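Local coordinates for Bd0816 (Bdellovibrio bacteriovorus HD100, PDB 5CER), which probably acts as a serine-type D-Ala-D-Ala carboxypeptidase of the peptidase S13 family, at residues Ser35-Thr40 with Asp293-Ala298; Ala238-Asp243 with Cys270-Lys275; Gly332-Lys337 with Asn367-Leu372; Ile345-Asp350 with Gly359-Met364. The protein carries 2 engineered substitutions. All coordinates share one frame; numbering follows the deposited sequence.

Interaction 1. Residues Ser35-Thr40 with Asp293-Ala298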
loop_
_atom_site.group_PDB
_atom_site.type_symbol
_atom_site.label_atom_id
_atom_site.label_comp_id
_atom_site.label_asym_id
_atom_site.label_seq_id
_atom_site.Cartn_x
_atom_site.Cartn_y
_atom_site.Cartn_z
ATOM N N SER A 35 5.415 7.668 7.161
ATOM C CA SER A 35 4.744 7.954 8.441
ATOM C C SER A 35 4.188 6.714 9.136
ATOM O O SER A 35 4.206 6.644 10.375
ATOM C CB SER A 35 3.556 8.899 8.225
ATOM O OG SER A 35 3.958 10.191 7.884
ATOM N N LYS A 36 3.657 5.774 8.353
ATOM C CA LYS A 36 3.077 4.546 8.924
ATOM C C LYS A 36 4.075 3.662 9.652
ATOM O O LYS A 36 3.712 2.898 10.547
ATOM C CB LYS A 36 2.307 3.769 7.859
ATOM C CG LYS A 36 1.072 4.506 7.347
ATOM C CD LYS A 36 0.368 3.700 6.258
ATOM C CE LYS A 36 -0.949 4.321 5.848
ATOM N NZ LYS A 36 -0.852 5.166 4.624
ATOM N N VAL A 37 5.332 3.761 9.269
ATOM C CA VAL A 37 6.417 3.073 9.988
ATOM C C VAL A 37 6.481 3.562 11.457
ATOM O O VAL A 37 6.671 2.771 12.361
ATOM C CB VAL A 37 7.793 3.247 9.310
ATOM C CG1 VAL A 37 8.839 2.439 10.053
ATOM C CG2 VAL A 37 7.719 2.762 7.870
ATOM N N ILE A 38 6.305 4.867 11.637
ATOM C CA ILE A 38 6.346 5.468 12.949
ATOM C C ILE A 38 5.082 5.132 13.717
ATOM O O ILE A 38 5.136 4.792 14.900
ATOM C CB ILE A 38 6.533 6.996 12.855
ATOM C CG1 ILE A 38 7.855 7.323 12.132
ATOM C CG2 ILE A 38 6.509 7.619 14.260
ATOM C CD1 ILE A 38 8.087 8.796 11.871
ATOM N N THR A 39 3.943 5.241 13.049
ATOM C CA THR A 39 2.671 4.837 13.641
ATOM C C THR A 39 2.712 3.383 14.114
ATOM O O THR A 39 2.285 3.063 15.258
ATOM C CB THR A 39 1.534 5.101 12.663
ATOM O OG1 THR A 39 1.517 6.510 12.334
ATOM C CG2 THR A 39 0.214 4.728 13.286
ATOM N N THR A 40 3.319 2.537 13.285
ATOM C CA THR A 40 3.567 1.146 13.601
ATOM C C THR A 40 4.391 0.946 14.868
ATOM O O THR A 40 4.054 0.101 15.727
ATOM C CB THR A 40 4.229 0.419 12.386
ATOM O OG1 THR A 40 3.289 0.344 11.306
ATOM C CG2 THR A 40 4.662 -0.982 12.722
ATOM N N ASP A 293 7.621 -9.002 9.633
ATOM C CA ASP A 293 6.326 -9.302 10.214
ATOM C C ASP A 293 5.366 -8.134 10.262
ATOM O O ASP A 293 4.174 -8.327 10.521
ATOM C CB ASP A 293 6.498 -9.889 11.629
ATOM C CG ASP A 293 7.132 -11.257 11.606
ATOM O OD1 ASP A 293 6.708 -12.081 10.792
ATOM O OD2 ASP A 293 8.087 -11.527 12.373
ATOM N N VAL A 294 5.860 -6.912 10.055
ATOM C CA VAL A 294 5.000 -5.721 9.966
ATOM C C VAL A 294 5.160 -4.894 8.684
ATOM O O VAL A 294 4.284 -4.120 8.362
ATOM C CB VAL A 294 5.141 -4.828 11.233
ATOM C CG1 VAL A 294 4.790 -5.599 12.477
ATOM C CG2 VAL A 294 6.536 -4.258 11.381
ATOM N N LEU A 295 6.305 -4.990 7.999
ATOM C CA LEU A 295 6.511 -4.250 6.763
ATOM C C LEU A 295 6.607 -5.222 5.613
ATOM O O LEU A 295 7.016 -6.383 5.774
ATOM C CB LEU A 295 7.788 -3.413 6.864
ATOM C CG LEU A 295 7.876 -2.356 7.956
ATOM C CD1 LEU A 295 9.139 -1.543 7.803
ATOM C CD2 LEU A 295 6.692 -1.425 7.955
ATOM N N SER A 296 6.308 -4.721 4.445
ATOM C CA SER A 296 6.258 -5.496 3.215
ATOM C C SER A 296 7.635 -5.949 2.752
ATOM O O SER A 296 8.618 -5.267 3.015
ATOM C CB SER A 296 5.602 -4.669 2.101
ATOM O OG SER A 296 4.377 -4.097 2.539
ATOM N N VAL A 297 7.666 -7.067 2.025
ATOM C CA VAL A 297 8.878 -7.606 1.462
ATOM C C VAL A 297 8.803 -7.506 -0.039
ATOM O O VAL A 297 7.850 -8.007 -0.634
ATOM C CB VAL A 297 9.058 -9.090 1.836
ATOM C CG1 VAL A 297 10.330 -9.645 1.233
ATOM C CG2 VAL A 297 9.096 -9.228 3.360
ATOM N N ALA A 298 9.811 -6.878 -0.645
ATOM C CA ALA A 298 9.850 -6.663 -2.084
ATOM C C ALA A 298 9.605 -7.950 -2.835
ATOM O O ALA A 298 10.262 -8.949 -2.595
ATOM C CB ALA A 298 11.161 -6.052 -2.516
#
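Val294 meets Thr40 methyl to methyl, and this pair begins the link between helix 35-47 and the loop that leads into strand 296-297. Thr40 CG2 lies 4.0 Å from Val294 CG2, and the two side chains pass each other in opposite directions. With chi1 of Thr40 at -67°, CG2 stands anti to the backbone N and faces the loop, while OG1 turns back along the helix to give a 2.7 Å hydrogen bond to Lys36 O. That carbonyl also receives Thr40 N, 2.8 Å from Lys36 O, and its two donors come from opposite faces of the carbonyl plane. Asn211 ND2 bonds both Thr40 OG1 and Val294 O, so a polar bridge runs beside the methyl contact.

Leu295 follows, bringing CD2 to 4.3 Å from Val37 CG2; the same leucine also packs on Ile318 and Asn211, and from Ser296 the chain runs into a weakly bonded edge strand paired with strand 317-324.

Lys36, in the same helical turn, sends NZ to Ser214 OG and Asn216 OD1 and packs on Lys320. Its place is consistent with the lysine position of an SxxK element, with Ser214 and Asn216 matching SxN and Lys320 the lysine of KTG, set between helical region and sheet as in the penicillin-binding protein and beta-lactamase fold.

Interaction 2. Residues Ala238-Asp243 with Cys270-Lys275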
loop_
_atom_site.group_PDB
_atom_site.type_symbol
_atom_site.label_atom_id
_atom_site.label_comp_id
_atom_site.label_asym_id
_atom_site.label_seq_id
_atom_site.Cartn_x
_atom_site.Cartn_y
_atom_site.Cartn_z
ATOM N N ALA A 238 9.998 10.668 24.169
ATOM C CA ALA A 238 10.555 9.637 25.034
ATOM C C ALA A 238 11.262 8.563 24.218
ATOM O O ALA A 238 12.351 8.139 24.545
ATOM C CB ALA A 238 9.456 9.054 25.930
ATOM N N THR A 239 10.609 8.076 23.183
ATOM C CA THR A 239 11.140 6.947 22.400
ATOM C C THR A 239 12.109 7.406 21.312
ATOM O O THR A 239 13.126 6.793 21.149
ATOM C CB THR A 239 9.998 6.134 21.742
ATOM O OG1 THR A 239 9.059 5.722 22.742
ATOM C CG2 THR A 239 10.533 4.905 21.005
ATOM N N LEU A 240 11.783 8.459 20.573
ATOM C CA LEU A 240 12.604 8.897 19.456
ATOM C C LEU A 240 13.564 10.045 19.801
ATOM O O LEU A 240 14.329 10.487 18.944
ATOM C CB LEU A 240 11.718 9.277 18.286
ATOM C CG LEU A 240 10.862 8.162 17.701
ATOM C CD1 LEU A 240 9.962 8.713 16.614
ATOM C CD2 LEU A 240 11.712 7.036 17.129
ATOM N N LYS A 241 13.542 10.511 21.048
ATOM C CA LYS A 241 14.335 11.655 21.468
ATOM C C LYS A 241 14.149 12.817 20.505
ATOM O O LYS A 241 15.099 13.472 20.115
ATOM C CB LYS A 241 15.810 11.282 21.595
ATOM C CG LYS A 241 16.120 10.143 22.553
ATOM C CD LYS A 241 15.350 10.281 23.874
ATOM C CE LYS A 241 16.006 9.574 25.052
ATOM N NZ LYS A 241 15.303 8.309 25.385
ATOM N N ALA A 242 12.894 13.123 20.203
ATOM C CA ALA A 242 12.541 14.018 19.115
ATOM C C ALA A 242 11.430 14.977 19.496
ATOM O O ALA A 242 10.433 14.576 20.115
ATOM C CB ALA A 242 12.107 13.195 17.945
ATOM N N ASP A 243 11.620 16.255 19.184
ATOM C CA ASP A 243 10.574 17.253 19.373
ATOM C C ASP A 243 10.210 17.862 18.001
ATOM O O ASP A 243 10.596 17.318 16.963
ATOM C CB ASP A 243 10.988 18.284 20.413
ATOM C CG ASP A 243 12.252 19.031 20.032
ATOM O OD1 ASP A 243 12.599 19.126 18.842
ATOM O OD2 ASP A 243 12.863 19.625 20.942
ATOM N N CYS A 270 15.347 12.813 8.150
ATOM C CA CYS A 270 15.720 11.524 7.638
ATOM C C CYS A 270 16.352 10.687 8.753
ATOM O O CYS A 270 16.188 9.477 8.800
ATOM C CB CYS A 270 16.659 11.705 6.435
ATOM S SG CYS A 270 16.710 10.307 5.306
ATOM N N GLU A 271 17.113 11.352 9.615
ATOM C CA GLU A 271 17.659 10.763 10.837
ATOM C C GLU A 271 16.566 10.108 11.678
ATOM O O GLU A 271 16.739 9.018 12.214
ATOM C CB GLU A 271 18.388 11.849 11.663
ATOM C CG GLU A 271 18.729 11.453 13.088
ATOM C CD GLU A 271 19.641 12.420 13.781
ATOM O OE1 GLU A 271 19.525 13.634 13.502
ATOM O OE2 GLU A 271 20.556 11.981 14.552
ATOM N N THR A 272 15.468 10.821 11.836
ATOM C CA THR A 272 14.352 10.340 12.655
ATOM C C THR A 272 13.777 9.004 12.110
ATOM O O THR A 272 13.394 8.124 12.886
ATOM C CB THR A 272 13.221 11.404 12.749
ATOM O OG1 THR A 272 13.726 12.616 13.301
ATOM C CG2 THR A 272 12.082 10.903 13.624
ATOM N N MET A 273 13.745 8.868 10.789
ATOM C CA MET A 273 13.265 7.634 10.133
ATOM C C MET A 273 14.207 6.474 10.355
ATOM O O MET A 273 13.742 5.368 10.578
ATOM C CB MET A 273 13.065 7.825 8.630
ATOM C CG MET A 273 11.942 8.772 8.289
ATOM S SD MET A 273 10.304 8.277 8.891
ATOM C CE MET A 273 10.242 6.506 8.494
ATOM N N ILE A 274 15.513 6.733 10.355
ATOM C CA ILE A 274 16.521 5.718 10.706
ATOM C C ILE A 274 16.354 5.285 12.181
ATOM O O ILE A 274 16.403 4.086 12.468
ATOM C CB ILE A 274 17.961 6.203 10.473
ATOM C CG1 ILE A 274 18.191 6.508 8.993
ATOM C CG2 ILE A 274 18.969 5.156 10.923
ATOM C CD1 ILE A 274 17.879 5.363 8.038
ATOM N N LYS A 275 16.179 6.241 13.094
ATOM C CA LYS A 275 15.928 5.890 14.514
ATOM C C LYS A 275 14.725 4.982 14.664
ATOM O O LYS A 275 14.810 3.947 15.287
ATOM C CB LYS A 275 15.676 7.112 15.373
ATOM C CG LYS A 275 16.926 7.816 15.802
ATOM C CD LYS A 275 16.574 8.963 16.730
ATOM C CE LYS A 275 17.631 10.051 16.735
ATOM N NZ LYS A 275 17.148 11.198 17.556
#
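The C-terminal end of helix 228-239 is met here by a lysine of another helix: Lys275, on helix 270-286, donates to Leu240 O just as the chain leaves its helical course. Lys241 marks the exit, with a positive phi of 50° that turns the backbone toward Asp243.

The polar part of the contact is a single bond across the segments, Lys275 NZ to Leu240 O at 3.2 Å. The donor sits only 20° out of the carbonyl plane. Beyond CG the lysine is extended, which carries its ammonium past the leucine, and on the way CD comes to 3.5 Å from the same Leu240 O. The C-terminal end of a helix is the negative end of its dipole and leaves carbonyls without helical N-H partners, so a lysine there is probably favourable.

Under this bond lies an apolar layer. Leu240 spreads its two methyls over helix 270-286, CD1 being 4.3 Å from Thr272 CG2, whereas CD2 is at the same distance from Lys275 CB. The leucine also packs on Thr276, one helical turn beyond Thr272. The hydroxyl of Thr272 is engaged elsewhere, with Thr269 OG1, so its methyl is the part that serves the leucine.

A second lysine completes the helix end from within: Lys241 folds back along its own chain, and its NZ donates to Ala238 O at 3.1 Å.

Interaction 3. Residues Gly332-Lys337 with Asn367-Leu372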
loop_
_atom_site.group_PDB
_atom_site.type_symbol
_atom_site.label_atom_id
_atom_site.label_comp_id
_atom_site.label_asym_id
_atom_site.label_seq_id
_atom_site.Cartn_x
_atom_site.Cartn_y
_atom_site.Cartn_z
ATOM N N GLY A 332 13.065 1.469 5.038
ATOM C CA GLY A 332 13.096 0.067 5.406
ATOM C C GLY A 332 14.508 -0.456 5.541
ATOM O O GLY A 332 15.355 0.209 6.102
ATOM N N SER A 333 14.750 -1.682 5.071
ATOM C CA SER A 333 16.093 -2.231 5.050
ATOM C C SER A 333 16.357 -3.059 3.799
ATOM O O SER A 333 15.448 -3.603 3.185
ATOM C CB SER A 333 16.350 -3.078 6.294
ATOM O OG SER A 333 15.666 -4.310 6.197
ATOM N N ILE A 334 17.630 -3.151 3.449
ATOM C CA ILE A 334 18.079 -3.965 2.327
ATOM C C ILE A 334 18.968 -5.025 2.921
ATOM O O ILE A 334 19.725 -4.769 3.899
ATOM C CB ILE A 334 18.829 -3.126 1.276
ATOM C CG1 ILE A 334 19.983 -2.305 1.873
ATOM C CG2 ILE A 334 17.849 -2.178 0.548
ATOM C CD1 ILE A 334 20.817 -1.549 0.813
ATOM N N SER A 335 18.891 -6.216 2.350
ATOM C CA SER A 335 19.707 -7.329 2.793
ATOM C C SER A 335 20.735 -7.582 1.680
ATOM O O SER A 335 20.352 -7.893 0.586
ATOM C CB SER A 335 18.837 -8.557 3.015
ATOM O OG SER A 335 19.617 -9.738 3.061
ATOM N N THR A 336 22.013 -7.502 2.032
ATOM C CA THR A 336 23.122 -7.572 1.104
ATOM C C THR A 336 24.159 -8.522 1.644
ATOM O O THR A 336 24.123 -8.910 2.816
ATOM C CB THR A 336 23.798 -6.196 0.970
ATOM O OG1 THR A 336 24.611 -5.913 2.125
ATOM C CG2 THR A 336 22.764 -5.089 0.814
ATOM N N LYS A 337 25.133 -8.864 0.808
ATOM C CA LYS A 337 26.231 -9.728 1.246
ATOM C C LYS A 337 27.099 -9.128 2.362
ATOM O O LYS A 337 27.873 -9.850 2.961
ATOM C CB LYS A 337 27.076 -10.189 0.041
ATOM C CG LYS A 337 26.295 -11.095 -0.893
ATOM C CD LYS A 337 27.171 -11.793 -1.920
ATOM C CE LYS A 337 26.368 -12.560 -2.978
ATOM N NZ LYS A 337 25.742 -11.631 -3.987
ATOM N N ASN A 367 16.334 2.744 -8.579
ATOM C CA ASN A 367 17.706 2.724 -9.018
ATOM C C ASN A 367 18.670 3.112 -7.908
ATOM O O ASN A 367 19.770 2.566 -7.825
ATOM C CB ASN A 367 17.877 3.600 -10.261
ATOM C CG ASN A 367 17.185 3.027 -11.492
ATOM O OD1 ASN A 367 16.762 1.835 -11.542
ATOM N ND2 ASN A 367 17.102 3.837 -12.504
ATOM N N LYS A 368 18.226 3.986 -7.018
ATOM C CA LYS A 368 19.034 4.366 -5.871
ATOM C C LYS A 368 19.227 3.198 -4.950
ATOM O O LYS A 368 20.333 2.903 -4.557
ATOM C CB LYS A 368 18.378 5.503 -5.124
ATOM C CG LYS A 368 19.348 6.568 -4.655
ATOM C CD LYS A 368 18.583 7.825 -4.255
ATOM C CE LYS A 368 19.172 9.148 -4.706
ATOM N NZ LYS A 368 20.174 9.154 -5.780
ATOM N N ILE A 369 18.146 2.483 -4.663
ATOM C CA ILE A 369 18.214 1.235 -3.874
ATOM C C ILE A 369 19.122 0.190 -4.505
ATOM O O ILE A 369 19.956 -0.398 -3.815
ATOM C CB ILE A 369 16.801 0.636 -3.630
ATOM C CG1 ILE A 369 16.066 1.471 -2.599
ATOM C CG2 ILE A 369 16.850 -0.825 -3.169
ATOM C CD1 ILE A 369 16.702 1.489 -1.222
ATOM N N SER A 370 18.977 -0.022 -5.809
ATOM C CA SER A 370 19.872 -0.930 -6.527
ATOM C C SER A 370 21.356 -0.540 -6.390
ATOM O O SER A 370 22.206 -1.404 -6.218
ATOM C CB SER A 370 19.478 -1.047 -7.988
ATOM O OG SER A 370 18.145 -1.521 -8.097
ATOM N N GLN A 371 21.637 0.752 -6.504
ATOM C CA GLN A 371 22.984 1.258 -6.370
ATOM C C GLN A 371 23.548 0.974 -4.983
ATOM O O GLN A 371 24.690 0.457 -4.857
ATOM C CB GLN A 371 23.009 2.744 -6.686
ATOM C CG GLN A 371 24.422 3.322 -6.879
ATOM C CD GLN A 371 25.289 2.551 -7.908
ATOM O OE1 GLN A 371 24.841 2.234 -9.014
ATOM N NE2 GLN A 371 26.543 2.272 -7.535
ATOM N N LEU A 372 22.744 1.239 -3.949
ATOM C CA LEU A 372 23.164 0.943 -2.581
ATOM C C LEU A 372 23.446 -0.539 -2.424
ATOM O O LEU A 372 24.455 -0.928 -1.821
ATOM C CB LEU A 372 22.066 1.298 -1.596
ATOM C CG LEU A 372 21.700 2.750 -1.328
ATOM C CD1 LEU A 372 20.591 2.902 -0.313
ATOM C CD2 LEU A 372 22.910 3.584 -0.877
#
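Ile334 alone, on strand 327-336, carries the apolar contact with helix 356-375, touching two residues that lie nearly one turn apart. Its two branches divide the work. CG2 lies 4.1 Å from Ile369 CG2, the side chains sliding past one another in opposite directions, whereas CD1 lies 3.9 Å from Leu372 CB, the two side chains crossing at about a right angle. The division follows from chi1 of 53°, which sets CG1 between the backbone N and the carbonyl carbon and leaves CG2 beside the N. Around the isoleucines, Phe343 and Met317 each touch both Ile334 and Ile369, so the pair belongs to a wider hydrophobic layer.

The polar bonds lie within each element or lead elsewhere. Ile334 pairs through its backbone with Phe341 in the antiparallel sheet, and Leu372 N bonds Lys368 O at 3.0 Å within the helix. Elsewhere on the helix, Ser370 OG and Gln371 NE2 bond the backbone of a neighbouring subunit.

Contact across the segments is thus made by aliphatic carbons alone; between these segments the fit probably rests on shape and burial, without directional bonds.

Interaction 4. Residues Ile345-Asp350 with Gly359-Met364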
loop_
_atom_site.group_PDB
_atom_site.type_symbol
_atom_site.label_atom_id
_atom_site.label_comp_id
_atom_site.label_asym_id
_atom_site.label_seq_id
_atom_site.Cartn_x
_atom_site.Cartn_y
_atom_site.Cartn_z
ATOM N N ILE A 345 14.698 7.219 2.011
ATOM C CA ILE A 345 14.879 8.025 0.804
ATOM C C ILE A 345 13.683 8.908 0.631
ATOM O O ILE A 345 12.518 8.421 0.597
ATOM C CB ILE A 345 14.997 7.127 -0.424
ATOM C CG1 ILE A 345 16.257 6.244 -0.327
ATOM C CG2 ILE A 345 15.107 7.968 -1.685
ATOM C CD1 ILE A 345 16.223 5.051 -1.268
ATOM N N LEU A 346 13.921 10.199 0.580
ATOM C CA LEU A 346 12.863 11.163 0.487
ATOM C C LEU A 346 13.078 12.003 -0.785
ATOM O O LEU A 346 14.075 12.703 -0.895
ATOM C CB LEU A 346 12.868 12.041 1.766
ATOM C CG LEU A 346 12.747 11.180 3.098
ATOM C CD1 LEU A 346 12.985 11.895 4.401
ATOM C CD2 LEU A 346 11.295 10.772 3.172
ATOM N N LEU A 347 12.114 11.962 -1.695
ATOM C CA LEU A 347 12.125 12.779 -2.904
ATOM C C LEU A 347 10.965 13.798 -2.934
ATOM O O LEU A 347 9.875 13.563 -2.389
ATOM C CB LEU A 347 11.992 11.902 -4.167
ATOM C CG LEU A 347 12.910 10.796 -4.701
ATOM C CD1 LEU A 347 13.126 10.735 -6.204
ATOM C CD2 LEU A 347 14.187 11.072 -3.996
ATOM N N HIS A 348 11.216 14.951 -3.561
ATOM C CA HIS A 348 10.187 15.941 -3.850
ATOM C C HIS A 348 9.603 15.622 -5.204
ATOM O O HIS A 348 10.338 15.144 -6.110
ATOM C CB HIS A 348 10.793 17.356 -3.841
ATOM C CG HIS A 348 9.806 18.434 -4.205
ATOM N ND1 HIS A 348 9.074 19.157 -3.282
ATOM C CD2 HIS A 348 9.400 18.875 -5.419
ATOM C CE1 HIS A 348 8.279 19.999 -3.913
ATOM N NE2 HIS A 348 8.457 19.854 -5.209
ATOM N N THR A 349 8.300 15.878 -5.347
ATOM C CA THR A 349 7.602 15.829 -6.621
ATOM C C THR A 349 6.647 17.019 -6.683
ATOM O O THR A 349 6.398 17.639 -5.655
ATOM C CB THR A 349 6.776 14.521 -6.821
ATOM O OG1 THR A 349 5.786 14.340 -5.783
ATOM C CG2 THR A 349 7.697 13.312 -6.900
ATOM N N ASP A 350 6.084 17.302 -7.871
ATOM C CA ASP A 350 4.985 18.307 -8.050
ATOM C C ASP A 350 3.941 17.832 -9.060
ATOM O O ASP A 350 4.045 18.093 -10.263
ATOM C CB ASP A 350 5.525 19.676 -8.550
ATOM C CG ASP A 350 6.576 20.306 -7.611
ATOM O OD1 ASP A 350 6.155 20.884 -6.566
ATOM O OD2 ASP A 350 7.775 20.248 -7.981
ATOM N N GLY A 359 5.899 8.661 -11.539
ATOM C CA GLY A 359 6.623 7.570 -12.216
ATOM C C GLY A 359 8.122 7.784 -12.297
ATOM O O GLY A 359 8.893 6.843 -12.145
ATOM N N VAL A 360 8.521 9.020 -12.554
ATOM C CA VAL A 360 9.936 9.385 -12.627
ATOM C C VAL A 360 10.585 9.187 -11.249
ATOM O O VAL A 360 11.610 8.581 -11.129
ATOM C CB VAL A 360 10.080 10.843 -13.129
ATOM C CG1 VAL A 360 11.504 11.343 -12.990
ATOM C CG2 VAL A 360 9.643 10.964 -14.568
ATOM N N ALA A 361 9.932 9.682 -10.206
ATOM C CA ALA A 361 10.419 9.540 -8.855
ATOM C C ALA A 361 10.532 8.094 -8.462
ATOM O O ALA A 361 11.524 7.697 -7.837
ATOM C CB ALA A 361 9.525 10.278 -7.870
ATOM N N SER A 362 9.523 7.298 -8.810
ATOM C CA SER A 362 9.484 5.858 -8.511
ATOM C C SER A 362 10.723 5.093 -9.032
ATOM O O SER A 362 11.386 4.372 -8.259
ATOM C CB SER A 362 8.165 5.271 -9.087
ATOM O OG SER A 362 8.020 3.974 -8.596
ATOM N N GLN A 363 11.094 5.288 -10.306
ATOM C CA GLN A 363 12.246 4.597 -10.873
ATOM C C GLN A 363 13.583 5.177 -10.354
ATOM O O GLN A 363 14.582 4.434 -10.259
ATOM C CB GLN A 363 12.195 4.570 -12.383
ATOM C CG GLN A 363 13.081 3.485 -13.008
ATOM C CD GLN A 363 12.686 2.075 -12.594
ATOM O OE1 GLN A 363 11.489 1.760 -12.485
ATOM N NE2 GLN A 363 13.680 1.230 -12.310
ATOM N N MET A 364 13.621 6.460 -9.988
ATOM C CA MET A 364 14.811 7.033 -9.350
ATOM C C MET A 364 15.073 6.355 -8.012
ATOM O O MET A 364 16.185 5.968 -7.724
ATOM C CB MET A 364 14.669 8.534 -9.125
ATOM C CG MET A 364 14.750 9.377 -10.384
ATOM S SD MET A 364 14.491 11.156 -10.083
ATOM C CE MET A 364 15.763 11.584 -8.898
#
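Leu347, near the end of strand 339-348, and Thr349, just beyond it, meet helix 356-375 through methyl groups. CD1 of Leu347 is the centre of the apolar contact: it approaches Ala361 CB to 4.0 Å and Met364 CE to 3.9 Å, fitting between two residues almost a turn apart on the helix. The same Leu347 CD1 also lies 3.8 Å from the backbone Ala361 O. Met364 bends at chi3 (58°), which folds its methyl back over the leucine, and Met364 CB lies 4.0 Å from Leu347 CD1. Ala361 and Met364 are poorly ordered, so the fine fit deserves some caution. Two residues farther along, Thr349 CG2 packs at 3.7 Å from Ala361 CB. The alanine methyl meets both side chains, and its small size is consistent with the 7.0 Å between Leu347 CA and Ala361 CA.

The polar side chains point elsewhere. Thr349 OG1 stands between its backbone N and carbonyl carbon and bonds Asn325 O, leaving the methyl for the helix. His348, whose CB points away from the helix, makes a weak 2.9 Å bond from NE2 to Asp350 OD1 and stacks its ring with Tyr3. Asp350 is also salt-bridged to Lys326 and bonded to the chain's first nitrogen, on Met1.

Strand 339-348 runs between strands 3-11 and 327-336 in the antiparallel sheet, and helix 356-375 lies over the face that Leu347 presents. Val2, which touches Leu347, Ala361 and Met364, borders the contact, while Ile365 continues the helix's packing onto Leu347 and Ile345.

Three of the four contacts reach the six-stranded antiparallel sheet: interaction 1 through the loop leading into its edge strand 296-297, interactions 3 and 4 at the neighbouring strands 327-336 and 339-348. The last two share helix 356-375, have centres about 16 Å apart, and join where Ile369 CD1 lies 3.6 Å from Ile345 CD1. Along the chain, interaction 2 falls between the two segments of interaction 1, and interaction 4 between those of interaction 3. Helix 270-286 links the groups, since Met273 packs on Ile38 of interaction 1 and Cys270 on Leu346 of interaction 4. One very long-range contact and three more local ones thus join helices to each other and to a central sheet, as in the penicillin-binding protein fold.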